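Local coordinates for hypothetical protein PH1566 (Pyrococcus horikoshii, PDB 2E3U), which probably binds RNA through K homology domains, as an archaeal Dim2p taken to act in the processing of pre-ribosomal RNA, at residues K33-V38 against W77-K82; P137-R142 against K187-S192. All blocks are in the same frame, centred on the assembly; numbering follows the deposited sequence.

Contact 1. Residues K33-V38 against W77-K82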
loop_
_atom_site.group_PDB
_atom_site.type_symbol
_atom_site.label_atom_id
_atom_site.label_comp_id
_atom_site.label_asym_id
_atom_site.label_seq_id
_atom_site.Cartn_x
_atom_site.Cartn_y
_atom_site.Cartn_z
ATOM N N LYS A 33 20.794 11.450 -12.072
ATOM C CA LYS A 33 19.974 10.464 -12.847
ATOM C C LYS A 33 19.615 9.166 -12.056
ATOM O O LYS A 33 20.455 8.587 -11.328
ATOM C CB LYS A 33 20.634 10.167 -14.200
ATOM C CG LYS A 33 19.824 9.289 -15.167
ATOM C CD LYS A 33 18.309 9.517 -15.045
ATOM C CE LYS A 33 17.506 8.234 -15.292
ATOM N NZ LYS A 33 16.104 8.603 -15.603
ATOM N N GLN A 34 18.343 8.769 -12.161
ATOM C CA GLN A 34 17.782 7.633 -11.418
ATOM C C GLN A 34 16.458 7.204 -12.025
ATOM O O GLN A 34 15.647 8.041 -12.404
ATOM C CB GLN A 34 17.552 8.006 -9.959
ATOM C CG GLN A 34 17.426 6.848 -9.027
ATOM C CD GLN A 34 17.198 7.307 -7.582
ATOM O OE1 GLN A 34 17.424 8.473 -7.247
ATOM N NE2 GLN A 34 16.728 6.396 -6.735
ATOM N N GLU A 35 16.264 5.887 -12.103
ATOM C CA GLU A 35 15.091 5.278 -12.684
ATOM C C GLU A 35 14.623 4.094 -11.851
ATOM O O GLU A 35 15.386 3.151 -11.618
ATOM C CB GLU A 35 15.426 4.804 -14.114
ATOM C CG GLU A 35 14.231 4.403 -14.972
ATOM C CD GLU A 35 14.662 3.701 -16.266
ATOM O OE1 GLU A 35 14.627 2.446 -16.297
ATOM O OE2 GLU A 35 15.061 4.398 -17.246
ATOM N N GLU A 36 13.357 4.119 -11.429
ATOM C CA GLU A 36 12.728 2.926 -10.841
ATOM C C GLU A 36 11.675 2.383 -11.787
ATOM O O GLU A 36 10.912 3.128 -12.412
ATOM C CB GLU A 36 12.098 3.211 -9.472
ATOM C CG GLU A 36 13.049 3.790 -8.442
ATOM C CD GLU A 36 14.177 2.827 -8.021
ATOM O OE1 GLU A 36 13.891 1.603 -7.859
ATOM O OE2 GLU A 36 15.334 3.309 -7.847
ATOM N N TYR A 37 11.633 1.071 -11.905
ATOM C CA TYR A 37 10.693 0.456 -12.836
ATOM C C TYR A 37 9.769 -0.447 -12.054
ATOM O O TYR A 37 10.245 -1.306 -11.321
ATOM C CB TYR A 37 11.446 -0.359 -13.892
ATOM C CG TYR A 37 10.619 -1.412 -14.592
ATOM C CD1 TYR A 37 10.449 -2.684 -14.035
ATOM C CD2 TYR A 37 10.036 -1.151 -15.823
ATOM C CE1 TYR A 37 9.701 -3.678 -14.684
ATOM C CE2 TYR A 37 9.299 -2.138 -16.508
ATOM C CZ TYR A 37 9.134 -3.396 -15.929
ATOM O OH TYR A 37 8.393 -4.357 -16.576
ATOM N N VAL A 38 8.463 -0.282 -12.219
ATOM C CA VAL A 38 7.520 -1.252 -11.608
ATOM C C VAL A 38 6.416 -1.708 -12.554
ATOM O O VAL A 38 6.336 -1.266 -13.683
ATOM C CB VAL A 38 6.896 -0.739 -10.246
ATOM C CG1 VAL A 38 7.979 -0.474 -9.212
ATOM C CG2 VAL A 38 6.002 0.476 -10.440
ATOM N N TRP A 77 7.532 3.658 -15.055
ATOM C CA TRP A 77 8.875 4.169 -14.828
ATOM C C TRP A 77 8.832 5.454 -13.983
ATOM O O TRP A 77 8.168 6.416 -14.339
ATOM C CB TRP A 77 9.581 4.454 -16.185
ATOM C CG TRP A 77 9.837 3.238 -17.000
ATOM C CD1 TRP A 77 11.001 2.541 -17.057
ATOM C CD2 TRP A 77 8.924 2.570 -17.918
ATOM N NE1 TRP A 77 10.869 1.477 -17.905
ATOM C CE2 TRP A 77 9.619 1.475 -18.461
ATOM C CE3 TRP A 77 7.594 2.801 -18.326
ATOM C CZ2 TRP A 77 9.032 0.576 -19.392
ATOM C CZ3 TRP A 77 7.008 1.920 -19.263
ATOM C CH2 TRP A 77 7.734 0.821 -19.787
ATOM N N ILE A 78 9.569 5.470 -12.880
ATOM C CA ILE A 78 9.688 6.636 -12.054
ATOM C C ILE A 78 11.089 7.183 -12.214
ATOM O O ILE A 78 12.062 6.535 -11.842
ATOM C CB ILE A 78 9.344 6.361 -10.559
ATOM C CG1 ILE A 78 7.933 5.771 -10.408
ATOM C CG2 ILE A 78 9.482 7.663 -9.729
ATOM C CD1 ILE A 78 7.837 4.196 -10.475
ATOM N N THR A 79 11.193 8.374 -12.789
ATOM C CA THR A 79 12.498 8.940 -13.104
ATOM C C THR A 79 12.738 10.282 -12.408
ATOM O O THR A 79 11.815 11.078 -12.196
ATOM C CB THR A 79 12.764 9.037 -14.644
ATOM O OG1 THR A 79 11.689 9.732 -15.267
ATOM C CG2 THR A 79 12.820 7.684 -15.291
ATOM N N SER A 80 13.990 10.533 -12.039
ATOM C CA SER A 80 14.278 11.774 -11.353
ATOM C C SER A 80 14.402 12.879 -12.404
ATOM O O SER A 80 14.597 12.588 -13.568
ATOM C CB SER A 80 15.549 11.634 -10.513
ATOM O OG SER A 80 16.659 11.487 -11.351
ATOM N N THR A 81 14.242 14.131 -11.978
ATOM C CA THR A 81 14.422 15.312 -12.815
ATOM C C THR A 81 15.467 16.228 -12.123
ATOM O O THR A 81 16.001 15.885 -11.053
ATOM C CB THR A 81 13.103 16.072 -12.987
ATOM O OG1 THR A 81 12.743 16.683 -11.745
ATOM C CG2 THR A 81 11.972 15.155 -13.421
ATOM N N LYS A 82 15.749 17.395 -12.700
ATOM C CA LYS A 82 16.628 18.341 -12.018
ATOM C C LYS A 82 16.071 18.823 -10.666
ATOM O O LYS A 82 16.839 19.223 -9.791
ATOM C CB LYS A 82 17.041 19.524 -12.935
ATOM C CG LYS A 82 15.896 20.340 -13.537
ATOM C CD LYS A 82 16.428 21.406 -14.518
ATOM C CE LYS A 82 15.563 21.487 -15.765
ATOM N NZ LYS A 82 14.278 22.237 -15.558
#

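Contact 2. Residues P137-R142 against K187-S192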
loop_
_atom_site.group_PDB
_atom_site.type_symbol
_atom_site.label_atom_id
_atom_site.label_comp_id
_atom_site.label_asym_id
_atom_site.label_seq_id
_atom_site.Cartn_x
_atom_site.Cartn_y
_atom_site.Cartn_z
ATOM N N PRO A 137 -10.235 -16.214 -0.901
ATOM C CA PRO A 137 -11.348 -15.333 -0.485
ATOM C C PRO A 137 -11.691 -15.435 1.015
ATOM O O PRO A 137 -12.247 -14.491 1.593
ATOM C CB PRO A 137 -12.533 -15.821 -1.331
ATOM C CG PRO A 137 -12.098 -17.152 -1.898
ATOM C CD PRO A 137 -10.626 -17.139 -1.986
ATOM N N ARG A 138 -11.363 -16.584 1.611
ATOM C CA ARG A 138 -11.580 -16.850 3.034
ATOM C C ARG A 138 -10.547 -16.127 3.906
ATOM O O ARG A 138 -10.875 -15.663 4.997
ATOM C CB ARG A 138 -11.542 -18.355 3.314
ATOM C CG ARG A 138 -12.045 -19.242 2.158
ATOM C CD ARG A 138 -13.558 -19.197 1.991
ATOM N NE ARG A 138 -14.236 -20.204 2.801
ATOM C CZ ARG A 138 -14.701 -21.362 2.339
ATOM N NH1 ARG A 138 -14.568 -21.679 1.055
ATOM N NH2 ARG A 138 -15.309 -22.200 3.165
ATOM N N VAL A 139 -9.308 -16.042 3.430
ATOM C CA VAL A 139 -8.293 -15.292 4.129
ATOM C C VAL A 139 -8.621 -13.792 4.088
ATOM O O VAL A 139 -8.582 -13.112 5.126
ATOM C CB VAL A 139 -6.832 -15.630 3.679
ATOM C CG1 VAL A 139 -6.541 -15.189 2.250
ATOM C CG2 VAL A 139 -5.830 -14.998 4.630
ATOM N N ARG A 140 -8.997 -13.306 2.907
ATOM C CA ARG A 140 -9.385 -11.912 2.746
ATOM C C ARG A 140 -10.513 -11.522 3.677
ATOM O O ARG A 140 -10.491 -10.432 4.219
ATOM C CB ARG A 140 -9.758 -11.613 1.301
ATOM C CG ARG A 140 -8.586 -11.828 0.359
ATOM C CD ARG A 140 -8.747 -11.121 -0.957
ATOM N NE ARG A 140 -9.166 -12.017 -2.038
ATOM C CZ ARG A 140 -10.430 -12.152 -2.424
ATOM N NH1 ARG A 140 -10.736 -12.969 -3.422
ATOM N NH2 ARG A 140 -11.391 -11.468 -1.795
ATOM N N GLY A 141 -11.473 -12.428 3.874
ATOM C CA GLY A 141 -12.652 -12.172 4.704
ATOM C C GLY A 141 -12.307 -12.152 6.174
ATOM O O GLY A 141 -12.885 -11.412 6.958
ATOM N N ARG A 142 -11.349 -12.984 6.544
ATOM C CA ARG A 142 -10.826 -13.028 7.898
ATOM C C ARG A 142 -10.088 -11.753 8.264
ATOM O O ARG A 142 -10.170 -11.313 9.412
ATOM C CB ARG A 142 -9.865 -14.196 8.049
ATOM C CG ARG A 142 -10.509 -15.550 8.202
ATOM C CD ARG A 142 -9.386 -16.586 8.162
ATOM N NE ARG A 142 -9.796 -17.898 8.649
ATOM C CZ ARG A 142 -10.229 -18.892 7.879
ATOM N NH1 ARG A 142 -10.334 -18.736 6.565
ATOM N NH2 ARG A 142 -10.567 -20.051 8.436
ATOM N N LYS A 187 -1.969 -13.515 12.428
ATOM C CA LYS A 187 -2.907 -14.176 13.338
ATOM C C LYS A 187 -4.298 -14.462 12.748
ATOM O O LYS A 187 -4.804 -15.568 12.842
ATOM C CB LYS A 187 -3.048 -13.367 14.629
ATOM C CG LYS A 187 -1.845 -13.478 15.513
ATOM C CD LYS A 187 -1.832 -12.389 16.533
ATOM C CE LYS A 187 -0.482 -12.377 17.222
ATOM N NZ LYS A 187 -0.428 -13.470 18.250
ATOM N N LEU A 188 -4.908 -13.450 12.152
ATOM C CA LEU A 188 -6.234 -13.575 11.552
ATOM C C LEU A 188 -6.227 -14.543 10.372
ATOM O O LEU A 188 -7.179 -15.294 10.207
ATOM C CB LEU A 188 -6.752 -12.215 11.108
ATOM C CG LEU A 188 -7.147 -11.222 12.192
ATOM C CD1 LEU A 188 -7.106 -9.803 11.606
ATOM C CD2 LEU A 188 -8.510 -11.551 12.820
ATOM N N ALA A 189 -5.160 -14.513 9.566
ATOM C CA ALA A 189 -4.993 -15.427 8.408
ATOM C C ALA A 189 -4.911 -16.890 8.835
ATOM O O ALA A 189 -5.478 -17.763 8.178
ATOM C CB ALA A 189 -3.763 -15.047 7.569
ATOM N N ARG A 190 -4.207 -17.141 9.943
ATOM C CA ARG A 190 -4.076 -18.490 10.541
ATOM C C ARG A 190 -5.285 -18.979 11.363
ATOM O O ARG A 190 -5.236 -20.043 11.953
ATOM C CB ARG A 190 -2.805 -18.563 11.399
ATOM C CG ARG A 190 -1.535 -18.859 10.603
ATOM C CD ARG A 190 -1.482 -20.383 10.233
ATOM N NE ARG A 190 -2.121 -21.194 11.287
ATOM C CZ ARG A 190 -1.445 -21.696 12.352
ATOM N NH1 ARG A 190 -2.139 -22.386 13.259
ATOM N NH2 ARG A 190 -0.074 -21.526 12.494
ATOM N N GLY A 191 -6.362 -18.205 11.404
ATOM C CA GLY A 191 -7.588 -18.618 12.089
ATOM C C GLY A 191 -7.716 -18.246 13.557
ATOM O O GLY A 191 -8.649 -18.689 14.214
ATOM N N SER A 192 -6.781 -17.445 14.071
ATOM C CA SER A 192 -6.837 -16.910 15.423
ATOM C C SER A 192 -8.180 -16.211 15.719
ATOM O O SER A 192 -8.629 -15.349 14.951
ATOM C CB SER A 192 -5.688 -15.917 15.675
ATOM O OG SER A 192 -4.501 -16.547 16.123
#

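Contact 1. Residues K33-V38 against W77-K82
Y37 meets W77 in an offset edge-to-face pair: CD2 of Y37 sits 3.5 Å from NE1 of W77, above one face of the indole and displaced toward its rim. The ring planes stand 65° apart. W77 CG is anti to its own carbonyl carbon (chi1 -65°), which starts the indole toward Y37. On the same sheet face E35 lies beside W77, its carboxylate almost perpendicular to the indole, with E35 OE1 in plane at the indole edge, 3.7 Å from W77 CD1. E35 CG also rests on T79 CG2 at 3.6 Å. An alanine in place of W77 would probably leave Y37 CD2 and CE2 without their packing surface and the E35 carboxylate without an aromatic edge beside it. The backbones run antiparallel, and E36 and I78 form a hydrogen-bonded pair: E36 N reaches I78 O at 2.8 Å and I78 N reaches E36 O at 2.7 Å, both nearly straight. S80 N adds a third bond to Q34 O, 3.0 Å long. On the other sheet face, V38 CG2 approaches I78 CD1 at 4.1 Å. Y37 OH is hydrogen-bonded to the carboxylate of E75, two residues before W77. Strand 75-80 is central in this three-stranded KH sheet, bonding through W77 and T79 to strand 65-69, while strand 35-39 forms an edge; helix 87-101 covers the other face, with V90 on E36 and A93 on I78.

Contact 2. Residues P137-R142 against K187-S192
Side-chain packing against a helix end joins R142 and V139, on helix 136-144, to the C-terminal turn of helix 175-189 and the residues just beyond it. The arginine contributes mainly its aliphatic stem. A chi2 of 173° sets R142 CD 3.3 Å from L188 O, and a chi3 of 165° carries NE on toward G191. R142 CB lies 3.6 Å from L188 O. R142 NE comes within 4.2 Å of G191 CA. The guanidinium turns back to its own helix, where R142 NH1 makes a weak bond of 3.5 Å to R138 O. This oxygen also accepts the backbone N-H of R142. In the beta-alpha-alpha-beta-beta-alpha type I KH fold of this second domain, helix 136-144 is the first helix and helix 175-189 the one after the third strand. The latter finishes in a Schellman motif: G191 takes a positive phi (90°), S192 N bonds back to K187 O and G191 N to L188 O, so L188 O is engaged within its own turn while the R142 stem passes it. Deeper in, V139 CG2, anti to its backbone N, is the branch that touches A189 CB at 3.6 Å. L188 CD2 lies 3.8 Å from R142 O. L188 also packs on T150 and I154 of helix 149-158 and on H194 and V197 of helix 194-203, while L124 and I127 flank V139 and A189 respectively.

Contact 1 closes before contact 2 opens along the chain, and the two fall in different KH domains, the first and the second. Their centres are 37 Å apart, on opposite sides of the chain's centre, and their nearest atoms are about 21 Å apart; no helix, strand or sheet is shared. The domains nevertheless have matching sheets: strands 35-39, 75-80 and 65-69 in one, and 118-123, 168-173 and 161-165 in the other, both antiparallel in the order 1-3-2. Contact 1 joins first and third strands, contact 2 two helices. Such a tandem of KH folds is consistent with an RNA-binding protein.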